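Local coordinates for protein 2-pyrone-4,6-dicarboxylic acid hydrolase, putative (Pseudomonas putida, PDB 2FFI) that probably hydrolyses the lactone 2-pyrone-4,6-dicarboxylate as a TIM-barrel member of the amidohydrolase family, at residues 112-117 / 143-148; 138-143 / 161-166; 166-171 / 199-204. One frame throughout, in Å; residues are numbered along the deposited sequence.

Interaction 1. Residues 112-117 / 143-148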
loop_
_atom_site.group_PDB
_atom_site.type_symbol
_atom_site.label_atom_id
_atom_site.label_comp_id
_atom_site.label_asym_id
_atom_site.label_seq_id
_atom_site.Cartn_x
_atom_site.Cartn_y
_atom_site.Cartn_z
ATOM N N ASN A 112 -1.032 -7.649 -6.079
ATOM C CA ASN A 112 -2.454 -7.500 -5.738
ATOM C C ASN A 112 -3.328 -8.695 -6.123
ATOM O O ASN A 112 -3.949 -8.700 -7.184
ATOM C CB ASN A 112 -3.025 -6.229 -6.375
ATOM C CG ASN A 112 -4.511 -6.039 -6.085
ATOM O OD1 ASN A 112 -4.918 -5.729 -4.959
ATOM N ND2 ASN A 112 -5.331 -6.227 -7.111
ATOM N N LEU A 113 -3.385 -9.701 -5.252
ATOM C CA LEU A 113 -4.179 -10.899 -5.523
ATOM C C LEU A 113 -5.629 -10.726 -5.049
ATOM O O LEU A 113 -6.546 -10.629 -5.868
ATOM C CB LEU A 113 -3.534 -12.108 -4.847
ATOM C CG LEU A 113 -2.030 -12.298 -5.063
ATOM C CD1 LEU A 113 -1.659 -12.022 -6.522
ATOM C CD2 LEU A 113 -1.269 -11.376 -4.145
HETATM N N MSE A 114 -5.819 -10.697 -3.732
HETATM C CA MSE A 114 -7.125 -10.500 -3.090
HETATM C C MSE A 114 -8.320 -10.811 -3.976
HETATM O O MSE A 114 -8.798 -9.941 -4.702
HETATM C CB MSE A 114 -7.242 -9.056 -2.605
HETATM C CG MSE A 114 -8.303 -8.834 -1.548
HETATM SE SE MSE A 114 -7.988 -9.790 -0.050
HETATM C CE MSE A 114 -9.430 -10.802 -0.015
ATOM N N GLY A 115 -8.818 -12.042 -3.895
ATOM C CA GLY A 115 -9.938 -12.440 -4.731
ATOM C C GLY A 115 -9.449 -12.977 -6.066
ATOM O O GLY A 115 -10.216 -13.107 -7.017
ATOM N N GLN A 116 -8.153 -13.274 -6.123
ATOM C CA GLN A 116 -7.510 -13.817 -7.310
ATOM C C GLN A 116 -6.904 -15.169 -6.962
ATOM O O GLN A 116 -6.768 -15.519 -5.786
ATOM C CB GLN A 116 -6.402 -12.877 -7.798
ATOM C CG GLN A 116 -6.871 -11.738 -8.684
ATOM C CD GLN A 116 -7.103 -12.166 -10.135
ATOM O OE1 GLN A 116 -7.685 -11.415 -10.926
ATOM N NE2 GLN A 116 -6.636 -13.367 -10.494
ATOM N N ASP A 117 -6.530 -15.914 -7.996
ATOM C CA ASP A 117 -5.934 -17.226 -7.815
ATOM C C ASP A 117 -4.518 -17.148 -7.251
ATOM O O ASP A 117 -3.688 -16.370 -7.722
ATOM C CB ASP A 117 -5.963 -18.004 -9.142
ATOM C CG ASP A 117 -5.575 -17.156 -10.346
ATOM O OD1 ASP A 117 -6.251 -16.136 -10.613
ATOM O OD2 ASP A 117 -4.600 -17.522 -11.037
ATOM N N HIS A 143 -1.206 -7.992 -1.040
ATOM C CA HIS A 143 -2.558 -7.702 -0.625
ATOM C C HIS A 143 -3.378 -8.989 -0.698
ATOM O O HIS A 143 -3.829 -9.376 -1.772
ATOM C CB HIS A 143 -3.145 -6.639 -1.539
ATOM C CG HIS A 143 -4.543 -6.251 -1.179
ATOM N ND1 HIS A 143 -5.043 -6.364 0.100
ATOM C CD2 HIS A 143 -5.548 -5.740 -1.930
ATOM C CE1 HIS A 143 -6.297 -5.939 0.125
ATOM N NE2 HIS A 143 -6.624 -5.555 -1.097
ATOM N N ARG A 144 -3.550 -9.661 0.437
ATOM C CA ARG A 144 -4.320 -10.900 0.468
ATOM C C ARG A 144 -4.632 -11.309 1.905
ATOM O O ARG A 144 -4.056 -10.749 2.835
ATOM C CB ARG A 144 -3.551 -12.012 -0.247
ATOM C CG ARG A 144 -4.457 -13.073 -0.858
ATOM C CD ARG A 144 -3.662 -14.105 -1.635
ATOM N NE ARG A 144 -4.473 -14.773 -2.658
ATOM C CZ ARG A 144 -5.485 -15.593 -2.399
ATOM N NH1 ARG A 144 -5.827 -15.862 -1.144
ATOM N NH2 ARG A 144 -6.150 -16.142 -3.403
ATOM N N GLN A 145 -5.532 -12.276 2.100
ATOM C CA GLN A 145 -5.886 -12.691 3.465
ATOM C C GLN A 145 -4.631 -12.970 4.262
ATOM O O GLN A 145 -3.698 -13.560 3.731
ATOM C CB GLN A 145 -6.724 -13.974 3.494
ATOM C CG GLN A 145 -7.911 -14.035 2.575
ATOM C CD GLN A 145 -7.542 -14.599 1.240
ATOM O OE1 GLN A 145 -7.130 -13.878 0.338
ATOM N NE2 GLN A 145 -7.662 -15.907 1.111
ATOM N N VAL A 146 -4.619 -12.597 5.538
ATOM C CA VAL A 146 -3.434 -12.833 6.356
ATOM C C VAL A 146 -3.012 -14.287 6.294
ATOM O O VAL A 146 -1.830 -14.595 6.442
ATOM C CB VAL A 146 -3.656 -12.496 7.837
ATOM C CG1 VAL A 146 -4.565 -13.524 8.485
ATOM C CG2 VAL A 146 -2.322 -12.467 8.549
ATOM N N ALA A 147 -3.983 -15.172 6.074
ATOM C CA ALA A 147 -3.726 -16.606 6.017
ATOM C C ALA A 147 -2.688 -16.974 4.971
ATOM O O ALA A 147 -1.896 -17.892 5.186
ATOM C CB ALA A 147 -5.017 -17.357 5.758
ATOM N N ASP A 148 -2.672 -16.244 3.857
ATOM C CA ASP A 148 -1.728 -16.516 2.774
ATOM C C ASP A 148 -0.471 -15.638 2.763
ATOM O O ASP A 148 0.496 -15.928 2.046
ATOM C CB ASP A 148 -2.449 -16.403 1.432
ATOM C CG ASP A 148 -3.366 -17.572 1.180
ATOM O OD1 ASP A 148 -4.522 -17.349 0.738
ATOM O OD2 ASP A 148 -2.925 -18.724 1.426
#

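Interaction 2. Residues 138-143 / 161-166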
loop_
_atom_site.group_PDB
_atom_site.type_symbol
_atom_site.label_atom_id
_atom_site.label_comp_id
_atom_site.label_asym_id
_atom_site.label_seq_id
_atom_site.Cartn_x
_atom_site.Cartn_y
_atom_site.Cartn_z
ATOM N N TRP A 138 13.230 -1.964 -6.382
ATOM C CA TRP A 138 11.803 -1.806 -6.093
ATOM C C TRP A 138 11.288 -2.833 -5.100
ATOM O O TRP A 138 11.746 -3.968 -5.074
ATOM C CB TRP A 138 10.982 -1.924 -7.386
ATOM C CG TRP A 138 11.033 -0.724 -8.252
ATOM C CD1 TRP A 138 11.716 0.428 -8.010
ATOM C CD2 TRP A 138 10.331 -0.523 -9.489
ATOM N NE1 TRP A 138 11.480 1.349 -9.021
ATOM C CE2 TRP A 138 10.634 0.789 -9.937
ATOM C CE3 TRP A 138 9.481 -1.323 -10.261
ATOM C CZ2 TRP A 138 10.115 1.317 -11.114
ATOM C CZ3 TRP A 138 8.965 -0.795 -11.442
ATOM C CH2 TRP A 138 9.285 0.516 -11.855
ATOM N N HIS A 139 10.325 -2.441 -4.279
ATOM C CA HIS A 139 9.775 -3.388 -3.324
ATOM C C HIS A 139 8.543 -4.038 -3.930
ATOM O O HIS A 139 8.045 -3.586 -4.966
ATOM C CB HIS A 139 9.411 -2.699 -2.008
ATOM C CG HIS A 139 8.411 -1.592 -2.150
ATOM N ND1 HIS A 139 8.738 -0.345 -2.633
ATOM C CD2 HIS A 139 7.091 -1.546 -1.857
ATOM C CE1 HIS A 139 7.661 0.424 -2.626
ATOM N NE2 HIS A 139 6.649 -0.282 -2.159
ATOM N N VAL A 140 8.069 -5.104 -3.293
ATOM C CA VAL A 140 6.889 -5.827 -3.761
ATOM C C VAL A 140 5.762 -5.719 -2.742
ATOM O O VAL A 140 5.908 -6.128 -1.585
ATOM C CB VAL A 140 7.202 -7.325 -4.023
ATOM C CG1 VAL A 140 8.052 -7.886 -2.905
ATOM C CG2 VAL A 140 5.898 -8.125 -4.135
ATOM N N GLU A 141 4.638 -5.157 -3.188
ATOM C CA GLU A 141 3.469 -4.970 -2.328
ATOM C C GLU A 141 2.517 -6.149 -2.379
ATOM O O GLU A 141 2.151 -6.615 -3.455
ATOM C CB GLU A 141 2.710 -3.709 -2.732
ATOM C CG GLU A 141 2.202 -2.907 -1.558
ATOM C CD GLU A 141 1.224 -1.840 -1.985
ATOM O OE1 GLU A 141 1.409 -1.277 -3.084
ATOM O OE2 GLU A 141 0.279 -1.547 -1.224
ATOM N N LEU A 142 2.113 -6.615 -1.208
ATOM C CA LEU A 142 1.195 -7.737 -1.112
ATOM C C LEU A 142 -0.171 -7.297 -0.592
ATOM O O LEU A 142 -0.283 -6.347 0.179
ATOM C CB LEU A 142 1.769 -8.817 -0.194
ATOM C CG LEU A 142 2.532 -9.984 -0.825
ATOM C CD1 LEU A 142 2.948 -9.664 -2.240
ATOM C CD2 LEU A 142 3.725 -10.316 0.046
ATOM N N HIS A 143 -1.206 -7.992 -1.040
ATOM C CA HIS A 143 -2.558 -7.702 -0.625
ATOM C C HIS A 143 -3.378 -8.989 -0.698
ATOM O O HIS A 143 -3.829 -9.376 -1.772
ATOM C CB HIS A 143 -3.145 -6.639 -1.539
ATOM C CG HIS A 143 -4.543 -6.251 -1.179
ATOM N ND1 HIS A 143 -5.043 -6.364 0.100
ATOM C CD2 HIS A 143 -5.548 -5.740 -1.930
ATOM C CE1 HIS A 143 -6.297 -5.939 0.125
ATOM N NE2 HIS A 143 -6.624 -5.555 -1.097
ATOM N N LEU A 161 14.414 -8.924 -1.330
ATOM C CA LEU A 161 13.862 -7.624 -1.606
ATOM C C LEU A 161 12.852 -7.214 -0.544
ATOM O O LEU A 161 12.393 -8.037 0.256
ATOM C CB LEU A 161 13.247 -7.598 -3.014
ATOM C CG LEU A 161 12.549 -8.837 -3.570
ATOM C CD1 LEU A 161 11.470 -9.285 -2.607
ATOM C CD2 LEU A 161 11.975 -8.540 -4.938
ATOM N N ASP A 162 12.539 -5.924 -0.527
ATOM C CA ASP A 162 11.593 -5.377 0.422
ATOM C C ASP A 162 10.195 -5.898 0.129
ATOM O O ASP A 162 9.764 -5.973 -1.026
ATOM C CB ASP A 162 11.607 -3.849 0.352
ATOM C CG ASP A 162 12.929 -3.251 0.816
ATOM O OD1 ASP A 162 13.290 -2.157 0.313
ATOM O OD2 ASP A 162 13.593 -3.860 1.685
ATOM N N ILE A 163 9.493 -6.269 1.192
ATOM C CA ILE A 163 8.146 -6.780 1.068
ATOM C C ILE A 163 7.212 -5.915 1.919
ATOM O O ILE A 163 7.368 -5.833 3.150
ATOM C CB ILE A 163 8.063 -8.235 1.557
ATOM C CG1 ILE A 163 9.072 -9.096 0.792
ATOM C CG2 ILE A 163 6.635 -8.742 1.396
ATOM C CD1 ILE A 163 9.318 -10.471 1.410
ATOM N N VAL A 164 6.252 -5.280 1.245
ATOM C CA VAL A 164 5.251 -4.432 1.875
ATOM C C VAL A 164 3.894 -5.131 1.938
ATOM O O VAL A 164 3.325 -5.456 0.895
ATOM C CB VAL A 164 5.060 -3.122 1.091
ATOM C CG1 VAL A 164 3.991 -2.275 1.765
ATOM C CG2 VAL A 164 6.367 -2.356 1.014
ATOM N N ILE A 165 3.379 -5.328 3.156
ATOM C CA ILE A 165 2.092 -5.985 3.386
ATOM C C ILE A 165 0.969 -4.965 3.576
ATOM O O ILE A 165 1.074 -4.082 4.421
ATOM C CB ILE A 165 2.174 -6.906 4.627
ATOM C CG1 ILE A 165 3.226 -7.976 4.395
ATOM C CG2 ILE A 165 0.862 -7.630 4.860
ATOM C CD1 ILE A 165 3.484 -8.805 5.600
ATOM N N ASP A 166 -0.106 -5.102 2.793
ATOM C CA ASP A 166 -1.243 -4.176 2.840
ATOM C C ASP A 166 -2.277 -4.414 3.931
ATOM O O ASP A 166 -2.613 -5.551 4.252
ATOM C CB ASP A 166 -1.988 -4.176 1.506
ATOM C CG ASP A 166 -1.179 -3.576 0.374
ATOM O OD1 ASP A 166 -1.712 -3.548 -0.759
ATOM O OD2 ASP A 166 -0.025 -3.137 0.600
#

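Interaction 3. Residues 166-171 / 199-204. With PO4 (phosphate ion), chain C.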
loop_
_atom_site.group_PDB
_atom_site.type_symbol
_atom_site.label_atom_id
_atom_site.label_comp_id
_atom_site.label_asym_id
_atom_site.label_seq_id
_atom_site.Cartn_x
_atom_site.Cartn_y
_atom_site.Cartn_z
ATOM N N ASP A 166 -0.106 -5.102 2.793
ATOM C CA ASP A 166 -1.243 -4.176 2.840
ATOM C C ASP A 166 -2.277 -4.414 3.931
ATOM O O ASP A 166 -2.613 -5.551 4.252
ATOM C CB ASP A 166 -1.988 -4.176 1.506
ATOM C CG ASP A 166 -1.179 -3.576 0.374
ATOM O OD1 ASP A 166 -1.712 -3.548 -0.759
ATOM O OD2 ASP A 166 -0.025 -3.137 0.600
ATOM N N HIS A 167 -2.788 -3.314 4.478
ATOM C CA HIS A 167 -3.815 -3.323 5.510
ATOM C C HIS A 167 -3.637 -4.340 6.615
ATOM O O HIS A 167 -4.398 -5.292 6.704
ATOM C CB HIS A 167 -5.186 -3.545 4.883
ATOM C CG HIS A 167 -5.419 -2.750 3.641
ATOM N ND1 HIS A 167 -4.987 -1.452 3.501
ATOM C CD2 HIS A 167 -6.053 -3.063 2.487
ATOM C CE1 HIS A 167 -5.342 -0.998 2.312
ATOM N NE2 HIS A 167 -5.990 -1.956 1.678
ATOM N N PHE A 168 -2.640 -4.144 7.461
ATOM C CA PHE A 168 -2.428 -5.053 8.587
ATOM C C PHE A 168 -2.282 -6.506 8.156
ATOM O O PHE A 168 -2.195 -7.413 8.990
ATOM C CB PHE A 168 -3.607 -4.950 9.547
ATOM C CG PHE A 168 -3.752 -3.604 10.195
ATOM C CD1 PHE A 168 -3.094 -3.321 11.387
ATOM C CD2 PHE A 168 -4.593 -2.637 9.649
ATOM C CE1 PHE A 168 -3.278 -2.110 12.024
ATOM C CE2 PHE A 168 -4.780 -1.415 10.286
ATOM C CZ PHE A 168 -4.124 -1.154 11.480
ATOM N N GLY A 169 -2.240 -6.736 6.856
ATOM C CA GLY A 169 -2.128 -8.098 6.394
ATOM C C GLY A 169 -3.513 -8.627 6.091
ATOM O O GLY A 169 -3.689 -9.816 5.822
ATOM N N ARG A 170 -4.498 -7.731 6.132
ATOM C CA ARG A 170 -5.881 -8.084 5.848
ATOM C C ARG A 170 -6.322 -9.264 6.709
ATOM O O ARG A 170 -6.765 -10.288 6.203
ATOM C CB ARG A 170 -6.028 -8.439 4.374
ATOM C CG ARG A 170 -7.346 -8.043 3.740
ATOM C CD ARG A 170 -7.391 -6.560 3.406
ATOM N NE ARG A 170 -8.386 -6.248 2.383
ATOM C CZ ARG A 170 -9.690 -6.475 2.508
ATOM N NH1 ARG A 170 -10.532 -6.154 1.519
ATOM N NH2 ARG A 170 -10.150 -7.025 3.622
ATOM N N PRO A 171 -6.174 -9.148 8.031
ATOM C CA PRO A 171 -6.579 -10.230 8.924
ATOM C C PRO A 171 -8.068 -10.058 9.208
ATOM O O PRO A 171 -8.715 -9.171 8.637
ATOM C CB PRO A 171 -5.714 -9.984 10.160
ATOM C CG PRO A 171 -5.724 -8.492 10.240
ATOM C CD PRO A 171 -5.511 -8.073 8.787
ATOM N N SER A 199 -3.428 0.527 7.369
ATOM C CA SER A 199 -4.397 1.304 6.612
ATOM C C SER A 199 -5.695 0.548 6.347
ATOM O O SER A 199 -5.757 -0.681 6.425
ATOM C CB SER A 199 -3.787 1.742 5.267
ATOM O OG SER A 199 -3.370 0.635 4.473
ATOM N N GLY A 200 -6.728 1.307 6.013
ATOM C CA GLY A 200 -8.020 0.720 5.723
ATOM C C GLY A 200 -8.483 -0.250 6.775
ATOM O O GLY A 200 -8.730 -1.412 6.473
ATOM N N ILE A 201 -8.615 0.205 8.013
ATOM C CA ILE A 201 -9.065 -0.736 9.025
ATOM C C ILE A 201 -10.503 -1.132 8.687
ATOM O O ILE A 201 -10.954 -2.206 9.063
ATOM C CB ILE A 201 -9.013 -0.162 10.470
ATOM C CG1 ILE A 201 -10.228 0.723 10.714
ATOM C CG2 ILE A 201 -7.720 0.591 10.686
ATOM C CD1 ILE A 201 -10.605 0.804 12.182
ATOM N N TYR A 202 -11.213 -0.273 7.962
ATOM C CA TYR A 202 -12.598 -0.570 7.606
ATOM C C TYR A 202 -12.731 -1.768 6.670
ATOM O O TYR A 202 -13.816 -2.040 6.149
ATOM C CB TYR A 202 -13.259 0.635 6.959
ATOM C CG TYR A 202 -12.473 1.205 5.818
ATOM C CD1 TYR A 202 -11.595 2.267 6.021
ATOM C CD2 TYR A 202 -12.615 0.693 4.529
ATOM C CE1 TYR A 202 -10.878 2.814 4.968
ATOM C CE2 TYR A 202 -11.900 1.230 3.465
ATOM C CZ TYR A 202 -11.034 2.295 3.690
ATOM O OH TYR A 202 -10.329 2.855 2.645
ATOM N N ARG A 203 -11.633 -2.490 6.467
ATOM C CA ARG A 203 -11.628 -3.666 5.600
ATOM C C ARG A 203 -11.506 -4.966 6.391
ATOM O O ARG A 203 -11.588 -6.055 5.829
ATOM C CB ARG A 203 -10.471 -3.565 4.604
ATOM C CG ARG A 203 -10.686 -2.519 3.539
ATOM C CD ARG A 203 -9.544 -2.494 2.545
ATOM N NE ARG A 203 -9.663 -1.388 1.598
ATOM C CZ ARG A 203 -10.529 -1.347 0.589
ATOM N NH1 ARG A 203 -10.552 -0.294 -0.220
ATOM N NH2 ARG A 203 -11.369 -2.354 0.384
ATOM N N LEU A 204 -11.322 -4.848 7.700
ATOM C CA LEU A 204 -11.164 -6.014 8.552
ATOM C C LEU A 204 -12.388 -6.900 8.770
ATOM O O LEU A 204 -12.464 -7.600 9.779
ATOM C CB LEU A 204 -10.580 -5.581 9.901
ATOM C CG LEU A 204 -9.064 -5.293 9.917
ATOM C CD1 LEU A 204 -8.480 -5.395 8.497
ATOM C CD2 LEU A 204 -8.790 -3.912 10.521
HETATM P P PO4 C . -7.012 -1.290 -2.297
HETATM O O1 PO4 C . -5.933 -1.234 -3.316
HETATM O O2 PO4 C . -7.782 -2.550 -2.450
HETATM O O3 PO4 C . -6.415 -1.247 -0.942
HETATM O O4 PO4 C . -7.920 -0.133 -2.486
#

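Interaction 1. Residues 112-117 / 143-148
Two adjacent loops at the C-terminal ends of TIM-barrel strands meet where Met114, after strand 108-110, lies over the ring of His143, after strand 139-142. Methionine, here modelled as selenomethionine, has a flexible, unbranched chain that can lie along an aromatic face. Its CB makes a CH-pi contact 3.9 Å from the centroid of the His143 ring, offset toward the rim, while its CG comes within 3.7 Å of His143 NE2. The chain bends at chi2 (61°), which keeps SE above the same face in a sulfur-aromatic contact. Asn112 uses the ring's edge instead: its OD1 lies in the ring plane, 3.1 Å from His143 CD2, and the two side chains run side by side with amide and ring planes 29° apart. Between the backbones, a weak hydrogen bond joins Met114 N to His143 O at 3.1 Å.

Arg144 has the length to span the loops. Extended from CG to NE, it passes Leu113, whose CB is 3.6 Å from Arg144 NE, and its NH2 donates to Gln116 O (2.5 Å), nearly in line with the carbonyl bond. Its NH1 forms a salt bridge with Asp148 OD1 at 2.7 Å, which holds the guanidinium from its other branch. The two loops lead on to helices 127-136 and 149-156, and the loop after strand 163-165 adjoins them: the His167 ring meets His143 edge-to-face.

Interaction 2. Residues 138-143 / 161-166
Val140 and Leu142 of strand 139-142 meet Ile163 of strand 163-165 and Leu161 just ahead of it in the apolar centre of this contact. Val140 CG1, standing between its backbone N and carbonyl carbon (chi1 43°), is placed 3.7 Å from Leu161 CD1 and 4.0 Å from Ile163 CG1. Further along, Leu142 CD2 meets Ile163 CG2 at 3.6 Å. Branched aliphatic residues suit this face of the sheet, where they fill the layer between the strands and the helix packed on them.

On the other face, Val164 CG1 meets the aliphatic part of Glu141, 3.8 Å from its CG. Between the two faces run the backbone hydrogen bonds of a parallel pair: Val140 N to Asp162 O, Val164 N to Val140 O, Leu142 N to Val164 O (2.7 Å) and Asp166 N to Leu142 O (2.9 Å). The strand directions differ by 23°.

The polar edge lies at the C-terminal end. Glu141, extended beyond CG, brings OE2 close to Asp166 OD2; the side chains cross at about a right angle, with their carboxylate planes 60° apart. Each acid has a basic partner, which would probably ease this proximity: Lys197 NZ forms a salt bridge with Glu141 OE2, and Arg110 NH1 one with Asp166 OD1. Helix 149-156, which links the strands in a beta-alpha-beta crossover, packs on the apolar face through Val153 and Leu156, and through Ile149 against Ile165. Strand 108-110 pairs with 139-142 on one side and strand 194-199 with 163-165 on the other, making this pair an interior part of the barrel wall.

Interaction 3. Residues 166-171 / 199-204
His167 and Arg203 cross obliquely with their flat groups almost parallel, the imidazole and guanidinium planes 18° apart, and Arg203 CD lies 3.5 Å from His167 CD2. The imidazole is held through both nitrogens. Ser199 OG, turned to the ring by its chi1 of 59°, shares a hydrogen bond of 2.8 Å with His167 ND1, while His167 NE2 donates to phosphate O3 at 2.7 Å, the oxygen lying in the ring plane. A serine suits this place, since its small hydroxyl can either give or accept the bond. The guanidinium of Arg203 turns one face to phosphate O2 and the opposite face to Tyr202 CE2, while its NE forms a salt bridge with Asp236.

Arg170 lays its guanidinium against Arg203, whose CB sits over the centre of that plane; the two guanidinium planes are 44° apart. Farther from the phosphate, Phe168 and Ile201 run side by side with Phe168 CE2 3.6 Å from Ile201 CG2, and Pro171 CD meets Leu204 CD1 at 4.0 Å.

An alanine in place of His167 would probably leave Ser199 OG and the phosphate without this hydrogen-bonding partner and open a gap beside Arg203 CD. Loops gathered at the C-terminal strand ends are the usual setting of a TIM-barrel active site, and the phosphate, probably from the crystallisation liquor, may mark an anion-binding pocket.

How the interactions relate
The three contacts follow consecutive strands of one parallel sheet in the barrel: 108-110, 139-142, 163-165 and 194-199. Interaction 2 pairs the middle two strands themselves, whereas interactions 1 and 3 join the loops leaving their C-terminal ends. Their centres lie 12 to 15 Å apart. His143 belongs to interactions 1 and 2, and Asp166 to interactions 2 and 3, so each residue marks the step from strand to loop. Along the chain interactions 1 and 2 interlock, and interaction 3 opens after interaction 1 has closed. Interactions 1 and 3 also touch, through a probable hydrogen bond from Val146 N to Arg170 O. Their loops thus adjoin at the strand ends near the phosphate, where TIM-barrel enzymes usually place their active site.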